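Local coordinates for protein aldehyde dehydrogenase (Burkholderia thailandensis, PDB 5J6B) that binds NADPH and, as a member of the aldehyde dehydrogenase family, probably oxidises aldehydes to carboxylic acids with a nicotinamide cofactor, at residues A[63-68]-A[204-209]; A[72-77]-A[119-124]. All coordinates share one frame; numbering follows the deposited sequence.

The two contacts have centres about 14 Å apart, on the same side of the chain's centre. Helix 48-66 supplies the first half of contact 1 and is followed by helix 70-86, which carries residues 72-77 of contact 2; helix 103-123, which follows after helix 88-99, supplies the other half. The loop between helix 192-202 and strand 211-213 then completes contact 1, so contact 2 is nested within it along the chain. Arg72 NH2 of helix 70-86 forms a 2.9 Å salt bridge to Asp205 OD2, and Ile76 packs on Asp205. Contact 2 pairs two helices, while contact 1 sets the end of helix 48-66 against the loop leading to the edge of the six-stranded sheet.

Contact 1: residues A[63-68]-A[204-209]; sequences KPLRAL and TDLPKG
Pro207 presents its ring to the last turn of helix 48-66, and three side chains from that turn and the residues after it gather round the ring. Pro64 touches at the beta carbons, CB of Pro64 lying 3.7 Å from CB of Pro207. Next along the ring, Pro207 CG faces the backbone joining Pro64 to Leu65 and lies 3.8 Å from Leu65 N. The delta carbon is shared. Leu65 crosses the ring at about a right angle and brings CD1 to 3.7 Å from Pro207 CD, whereas Leu68 comes from beyond the helix and meets the same carbon tip to tip, its CD1 4.0 Å from Pro207 CD. In Leu65 CG stands anti to the backbone N (chi1 -161°), which carries the isobutyl group nearer to the loop than its beta carbon alone would suggest. Leu65 CD1 also reaches Leu206, 3.7 Å from Leu206 CD2, with the two leucine side chains inclined to each other, so one methyl group bridges successive residues of the loop. Leu65 also touches Pro181 and Ala210, and Leu206 touches Ile76 of helix 70-86. Leu65 and Leu206 are buried, while Pro64 lies at the exposed margin. The loop leads from helix 192-202 into strand 211-213, an outermost strand of the six-stranded sheet, and the contact lays the end of helix 48-66 against this approach to the sheet. No hydrogen bond passes between the two segments. With aliphatic carbon on both sides, and a proline ring that has little freedom to turn, their direct association rests on shape and the exclusion of water, not on directed polar bonds.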
ATOM      1  N   LYS A  63      13.019 -23.810 -10.792  1.00 19.85           N
ATOM      2  CA  LYS A  63      11.649 -24.199 -11.126  1.00 24.19           C
ATOM      3  C   LYS A  63      10.982 -24.979 -10.001  1.00 27.16           C
ATOM      4  O   LYS A  63       9.845 -24.629  -9.626  1.00 23.76           O
ATOM      5  CB  LYS A  63      11.640 -24.976 -12.452  1.00 24.02           C
ATOM      6  N   PRO A  64      11.611 -26.005  -9.406  1.00 25.24           N
ATOM      7  CA  PRO A  64      10.978 -26.673  -8.251  1.00 25.45           C
ATOM      8  C   PRO A  64      10.687 -25.730  -7.105  1.00 27.36           C
ATOM      9  O   PRO A  64       9.603 -25.794  -6.512  1.00 25.30           O
ATOM     10  CB  PRO A  64      12.013 -27.733  -7.853  1.00 26.48           C
ATOM     11  CG  PRO A  64      12.785 -27.992  -9.096  1.00 26.70           C
ATOM     12  CD  PRO A  64      12.861 -26.682  -9.805  1.00 28.24           C
ATOM     13  N   LEU A  65      11.631 -24.839  -6.791  1.00 22.56           N
ATOM     14  CA  LEU A  65      11.445 -23.906  -5.685  1.00 27.94           C
ATOM     15  C   LEU A  65      10.321 -22.926  -5.991  1.00 26.70           C
ATOM     16  O   LEU A  65       9.507 -22.602  -5.116  1.00 25.33           O
ATOM     17  CB  LEU A  65      12.765 -23.179  -5.410  1.00 25.93           C
ATOM     18  CG  LEU A  65      13.037 -22.467  -4.091  1.00 34.04           C
ATOM     19  CD1 LEU A  65      12.587 -23.313  -2.917  1.00 27.69           C
ATOM     20  CD2 LEU A  65      14.527 -22.147  -4.001  1.00 32.29           C
ATOM     21  N   ARG A  66      10.242 -22.473  -7.241  1.00 33.13           N
ATOM     22  CA  ARG A  66       9.144 -21.617  -7.667  1.00 36.01           C
ATOM     23  C   ARG A  66       7.790 -22.308  -7.510  1.00 36.10           C
ATOM     24  O   ARG A  66       6.789 -21.647  -7.220  1.00 36.03           O
ATOM     25  CB  ARG A  66       9.372 -21.195  -9.116  1.00 39.58           C
ATOM     26  CG  ARG A  66       8.302 -20.314  -9.666  1.00 47.30           C
ATOM     27  CD  ARG A  66       8.837 -18.948 -10.029  1.00 50.40           C
ATOM     28  NE  ARG A  66       7.732 -18.047 -10.332  1.00 54.16           N
ATOM     29  CZ  ARG A  66       7.174 -17.933 -11.532  1.00 56.77           C
ATOM     30  NH1 ARG A  66       7.630 -18.658 -12.545  1.00 63.39           N
ATOM     31  NH2 ARG A  66       6.161 -17.100 -11.717  1.00 53.74           N
ATOM     32  N   ALA A  67       7.742 -23.629  -7.677  1.00 36.01           N
ATOM     33  CA  ALA A  67       6.490 -24.372  -7.611  1.00 28.98           C
ATOM     34  C   ALA A  67       5.968 -24.573  -6.190  1.00 29.88           C
ATOM     35  O   ALA A  67       4.853 -25.083  -6.026  1.00 27.66           O
ATOM     36  CB  ALA A  67       6.658 -25.741  -8.277  1.00 27.45           C
ATOM     37  N   LEU A  68       6.737 -24.233  -5.167  1.00 21.75           N
ATOM     38  CA  LEU A  68       6.224 -24.364  -3.807  1.00 23.82           C
ATOM     39  C   LEU A  68       5.208 -23.263  -3.536  1.00 23.84           C
ATOM     40  O   LEU A  68       5.526 -22.083  -3.714  1.00 18.89           O
ATOM     41  CB  LEU A  68       7.346 -24.271  -2.779  1.00 25.42           C
ATOM     42  CG  LEU A  68       8.335 -25.420  -2.698  1.00 27.46           C
ATOM     43  CD1 LEU A  68       9.281 -25.165  -1.539  1.00 26.42           C
ATOM     44  CD2 LEU A  68       7.585 -26.734  -2.529  1.00 32.08           C
ATOM     45  N   THR A 204      14.353 -29.826   6.166  1.00 17.38           N
ATOM     46  CA  THR A 204      13.106 -29.393   5.555  1.00 20.55           C
ATOM     47  C   THR A 204      12.934 -30.018   4.174  1.00 24.73           C
ATOM     48  O   THR A 204      13.866 -30.571   3.598  1.00 21.66           O
ATOM     49  CB  THR A 204      13.081 -27.876   5.447  1.00 16.91           C
ATOM     50  OG1 THR A 204      14.028 -27.447   4.453  1.00 19.19           O
ATOM     51  CG2 THR A 204      13.446 -27.243   6.779  1.00 21.20           C
ATOM     52  N   ASP A 205      11.724 -29.897   3.619  1.00 25.81           N
ATOM     53  CA  ASP A 205      11.458 -30.428   2.285  1.00 26.06           C
ATOM     54  C   ASP A 205      11.711 -29.394   1.180  1.00 22.94           C
ATOM     55  O   ASP A 205      11.022 -29.396   0.151  1.00 24.35           O
ATOM     56  CB  ASP A 205      10.036 -31.004   2.205  1.00 25.13           C
ATOM     57  CG  ASP A 205       8.952 -29.970   2.504  1.00 38.63           C
ATOM     58  OD1 ASP A 205       9.281 -28.861   2.981  1.00 35.93           O
ATOM     59  OD2 ASP A 205       7.761 -30.277   2.271  1.00 39.55           O
ATOM     60  N   LEU A 206      12.695 -28.524   1.364  1.00 19.94           N
ATOM     61  CA  LEU A 206      13.163 -27.686   0.269  1.00 19.08           C
ATOM     62  C   LEU A 206      13.651 -28.555  -0.891  1.00 25.28           C
ATOM     63  O   LEU A 206      14.273 -29.595  -0.666  1.00 19.48           O
ATOM     64  CB  LEU A 206      14.303 -26.788   0.741  1.00 17.76           C
ATOM     65  CG  LEU A 206      13.961 -25.502   1.489  1.00 27.72           C
ATOM     66  CD1 LEU A 206      15.218 -24.960   2.147  1.00 29.10           C
ATOM     67  CD2 LEU A 206      13.340 -24.463   0.550  1.00 20.08           C
ATOM     68  N   PRO A 207      13.413 -28.154  -2.139  1.00 26.96           N
ATOM     69  CA  PRO A 207      13.932 -28.943  -3.261  1.00 25.87           C
ATOM     70  C   PRO A 207      15.453 -28.966  -3.237  1.00 22.28           C
ATOM     71  O   PRO A 207      16.103 -28.021  -2.782  1.00 19.62           O
ATOM     72  CB  PRO A 207      13.404 -28.204  -4.499  1.00 27.37           C
ATOM     73  CG  PRO A 207      12.328 -27.299  -3.997  1.00 29.36           C
ATOM     74  CD  PRO A 207      12.690 -26.955  -2.588  1.00 28.01           C
ATOM     75  N   LYS A 208      16.021 -30.066  -3.725  1.00 21.56           N
ATOM     76  CA  LYS A 208      17.471 -30.209  -3.732  1.00 24.72           C
ATOM     77  C   LYS A 208      18.103 -29.131  -4.598  1.00 25.03           C
ATOM     78  O   LYS A 208      17.665 -28.885  -5.724  1.00 26.80           O
ATOM     79  CB  LYS A 208      17.874 -31.591  -4.238  1.00 24.12           C
ATOM     80  CG  LYS A 208      17.704 -32.673  -3.206  1.00 40.15           C
ATOM     81  CD  LYS A 208      18.332 -32.280  -1.868  1.00 48.97           C
ATOM     82  CE  LYS A 208      18.209 -33.395  -0.827  1.00 50.88           C
ATOM     83  NZ  LYS A 208      16.834 -33.553  -0.278  1.00 56.01           N
ATOM     84  N   GLY A 209      19.143 -28.488  -4.064  1.00 22.02           N
ATOM     85  CA  GLY A 209      19.772 -27.370  -4.725  1.00 22.37           C
ATOM     86  C   GLY A 209      19.275 -26.014  -4.273  1.00 22.23           C
ATOM     87  O   GLY A 209      19.844 -25.002  -4.690  1.00 16.64           O
TER

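Contact 2: residues A[72-77]-A[119-124]; sequences RRQAIL and VAAEES
Arg73 reaches Ser124 through a water molecule: its NE donates to the water across 2.8 Å, and the water in turn donates to Ser124 O, also at 2.8 Å. The water lies at the edge of the guanidinium, in its plane, and links a charged group to a main-chain carbonyl. At Gln74 the meeting is direct. CG is anti to the backbone N and the chain beyond it is extended, carrying the amide along Ala121 O. To this oxygen Gln74 NE2 gives a weak hydrogen bond of 3.3 Å, bent to 132° at the hydrogen. The stronger polar partner of this amide is Glu122 of the third subunit, so the side chain takes part in the subunit interface as well. Ser124 OG lies over the base of Gln74, 3.3 Å from Gln74 CB, but spends its hydrogen on its own segment, donating to Ala121 O at 2.8 Å with the donor tilted 32° from the carbonyl plane. One carbonyl thus accepts from both sides of the contact. The two helices run almost antiparallel, at 170°, and the axes of the two segments approach to 8.4 Å, a close pairing of amino-terminal helices with Ala120, Ala121 and Ser124 set against Gln74 and Leu77. One turn after Gln74, Leu77 lies against both alanines. Its CB packs against Ala121 CB at 3.8 Å, while Leu77 CD1 passes over the backbone of Ala120 and lies 4.0 Å from Ala120 CB. Leu176 and Ala177 of helix 164-178 cover Leu77 further, and Ala173 of the same helix touches Ala120, bringing a third helix against the pair.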
ATOM      1  N   ARG A  72       3.793 -23.544   1.978  1.00 15.37           N
ATOM      2  CA  ARG A  72       4.899 -24.491   2.141  1.00 20.20           C
ATOM      3  C   ARG A  72       6.180 -23.769   2.542  1.00 16.28           C
ATOM      4  O   ARG A  72       6.950 -24.256   3.383  1.00 16.18           O
ATOM      5  CB  ARG A  72       5.111 -25.288   0.851  1.00 19.68           C
ATOM      6  CG  ARG A  72       3.967 -26.260   0.525  1.00 26.62           C
ATOM      7  CD  ARG A  72       4.069 -27.547   1.348  1.00 30.10           C
ATOM      8  NE  ARG A  72       5.278 -28.295   1.012  1.00 40.97           N
ATOM      9  CZ  ARG A  72       5.401 -29.082  -0.058  1.00 44.67           C
ATOM     10  NH1 ARG A  72       4.381 -29.231  -0.898  1.00 45.45           N
ATOM     11  NH2 ARG A  72       6.547 -29.716  -0.289  1.00 39.06           N
ATOM     12  N   ARG A  73       6.426 -22.602   1.955  1.00 15.72           N
ATOM     13  CA  ARG A  73       7.606 -21.840   2.342  1.00 13.96           C
ATOM     14  C   ARG A  73       7.491 -21.359   3.778  1.00 15.44           C
ATOM     15  O   ARG A  73       8.485 -21.334   4.515  1.00 13.58           O
ATOM     16  CB  ARG A  73       7.802 -20.677   1.376  1.00 19.29           C
ATOM     17  CG  ARG A  73       7.998 -21.153  -0.056  1.00 22.21           C
ATOM     18  CD  ARG A  73       8.658 -20.071  -0.888  1.00 26.25           C
ATOM     19  NE  ARG A  73       7.701 -19.258  -1.615  1.00 42.47           N
ATOM     20  CZ  ARG A  73       7.431 -19.408  -2.908  1.00 56.18           C
ATOM     21  NH1 ARG A  73       8.039 -20.354  -3.617  1.00 48.63           N
ATOM     22  NH2 ARG A  73       6.548 -18.611  -3.491  1.00 69.23           N
ATOM     23  N   GLN A  74       6.277 -21.003   4.206  1.00 13.84           N
ATOM     24  CA  GLN A  74       6.063 -20.638   5.601  1.00 14.13           C
ATOM     25  C   GLN A  74       6.388 -21.800   6.533  1.00 17.97           C
ATOM     26  O   GLN A  74       7.026 -21.610   7.580  1.00 16.39           O
ATOM     27  CB  GLN A  74       4.618 -20.179   5.796  1.00 18.62           C
ATOM     28  CG  GLN A  74       4.292 -19.722   7.209  1.00 14.01           C
ATOM     29  CD  GLN A  74       2.853 -19.262   7.340  1.00 14.83           C
ATOM     30  OE1 GLN A  74       1.931 -19.953   6.919  1.00 17.78           O
ATOM     31  NE2 GLN A  74       2.660 -18.071   7.898  1.00 20.32           N
ATOM     32  N   ALA A  75       5.936 -23.009   6.183  1.00 15.00           N
ATOM     33  CA  ALA A  75       6.182 -24.157   7.053  1.00 18.58           C
ATOM     34  C   ALA A  75       7.672 -24.459   7.148  1.00 16.69           C
ATOM     35  O   ALA A  75       8.161 -24.859   8.211  1.00 20.18           O
ATOM     36  CB  ALA A  75       5.418 -25.378   6.550  1.00 15.88           C
ATOM     37  N   ILE A  76       8.404 -24.275   6.046  1.00 17.26           N
ATOM     38  CA  ILE A  76       9.855 -24.431   6.072  1.00 17.28           C
ATOM     39  C   ILE A  76      10.473 -23.432   7.043  1.00 20.52           C
ATOM     40  O   ILE A  76      11.307 -23.788   7.886  1.00 16.44           O
ATOM     41  CB  ILE A  76      10.424 -24.286   4.650  1.00 15.56           C
ATOM     42  CG1 ILE A  76       9.968 -25.476   3.794  1.00 18.40           C
ATOM     43  CG2 ILE A  76      11.954 -24.116   4.666  1.00 16.05           C
ATOM     44  CD1 ILE A  76      10.231 -25.313   2.308  1.00 18.48           C
ATOM     45  N   LEU A  77      10.048 -22.164   6.958  1.00 13.75           N
ATOM     46  CA  LEU A  77      10.577 -21.148   7.861  1.00 13.39           C
ATOM     47  C   LEU A  77      10.191 -21.438   9.313  1.00 17.55           C
ATOM     48  O   LEU A  77      11.017 -21.280  10.226  1.00 16.41           O
ATOM     49  CB  LEU A  77      10.096 -19.761   7.410  1.00 12.95           C
ATOM     50  CG  LEU A  77      10.883 -19.245   6.198  1.00 17.41           C
ATOM     51  CD1 LEU A  77      10.122 -18.168   5.400  1.00 13.72           C
ATOM     52  CD2 LEU A  77      12.232 -18.692   6.663  1.00 15.35           C
ATOM     53  N   VAL A 119       9.717 -13.272  11.375  1.00 12.56           N
ATOM     54  CA  VAL A 119       9.170 -12.248  10.493  1.00 12.42           C
ATOM     55  C   VAL A 119       9.102 -12.776   9.063  1.00 13.06           C
ATOM     56  O   VAL A 119       8.138 -12.509   8.327  1.00 13.71           O
ATOM     57  CB  VAL A 119      10.005 -10.954  10.603  1.00 12.56           C
ATOM     58  CG1 VAL A 119       9.570  -9.926   9.572  1.00 13.26           C
ATOM     59  CG2 VAL A 119       9.910 -10.387  12.022  1.00 12.60           C
ATOM     60  N   ALA A 120      10.113 -13.553   8.647  1.00 12.33           N
ATOM     61  CA  ALA A 120      10.109 -14.073   7.282  1.00 15.16           C
ATOM     62  C   ALA A 120       8.988 -15.086   7.088  1.00 14.14           C
ATOM     63  O   ALA A 120       8.336 -15.102   6.040  1.00 12.48           O
ATOM     64  CB  ALA A 120      11.461 -14.696   6.942  1.00 15.13           C
ATOM     65  N   ALA A 121       8.752 -15.937   8.092  1.00 14.40           N
ATOM     66  CA  ALA A 121       7.616 -16.854   8.055  1.00 14.33           C
ATOM     67  C   ALA A 121       6.306 -16.101   7.842  1.00 17.70           C
ATOM     68  O   ALA A 121       5.475 -16.507   7.019  1.00 15.37           O
ATOM     69  CB  ALA A 121       7.569 -17.678   9.353  1.00 13.01           C
ATOM     70  N   GLU A 122       6.114 -14.984   8.552  1.00 16.28           N
ATOM     71  CA  GLU A 122       4.907 -14.178   8.360  1.00 18.10           C
ATOM     72  C   GLU A 122       4.859 -13.548   6.966  1.00 19.55           C
ATOM     73  O   GLU A 122       3.802 -13.525   6.321  1.00 16.09           O
ATOM     74  CB  GLU A 122       4.821 -13.085   9.435  1.00 19.28           C
ATOM     75  CG  GLU A 122       4.629 -13.590  10.874  1.00 24.23           C
ATOM     76  CD  GLU A 122       5.055 -12.560  11.931  1.00 31.93           C
ATOM     77  OE1 GLU A 122       5.282 -11.378  11.572  1.00 29.01           O
ATOM     78  OE2 GLU A 122       5.175 -12.940  13.122  1.00 29.40           O
ATOM     79  N   GLU A 123       5.982 -13.012   6.490  1.00 15.82           N
ATOM     80  CA  GLU A 123       5.976 -12.307   5.209  1.00 15.12           C
ATOM     81  C   GLU A 123       5.859 -13.261   4.025  1.00 19.92           C
ATOM     82  O   GLU A 123       5.440 -12.840   2.941  1.00 16.61           O
ATOM     83  CB  GLU A 123       7.244 -11.457   5.075  1.00 12.09           C
ATOM     84  CG  GLU A 123       7.313 -10.276   6.053  1.00 14.37           C
ATOM     85  CD  GLU A 123       6.218  -9.254   5.821  1.00 23.20           C
ATOM     86  OE1 GLU A 123       5.623  -9.244   4.721  1.00 22.52           O
ATOM     87  OE2 GLU A 123       5.964  -8.451   6.740  1.00 20.29           O
ATOM     88  N   SER A 124       6.207 -14.538   4.216  1.00 13.15           N
ATOM     89  CA  SER A 124       6.207 -15.482   3.107  1.00 15.36           C
ATOM     90  C   SER A 124       4.823 -15.667   2.507  1.00 19.57           C
ATOM     91  O   SER A 124       4.716 -16.060   1.340  1.00 17.44           O
ATOM     92  CB  SER A 124       6.761 -16.838   3.564  1.00 15.96           C
ATOM     93  OG  SER A 124       5.865 -17.477   4.463  1.00 16.01           O
TER
HETATM   94  O   HOH W   1       6.212 -17.028  -0.770  1.00 30.17           O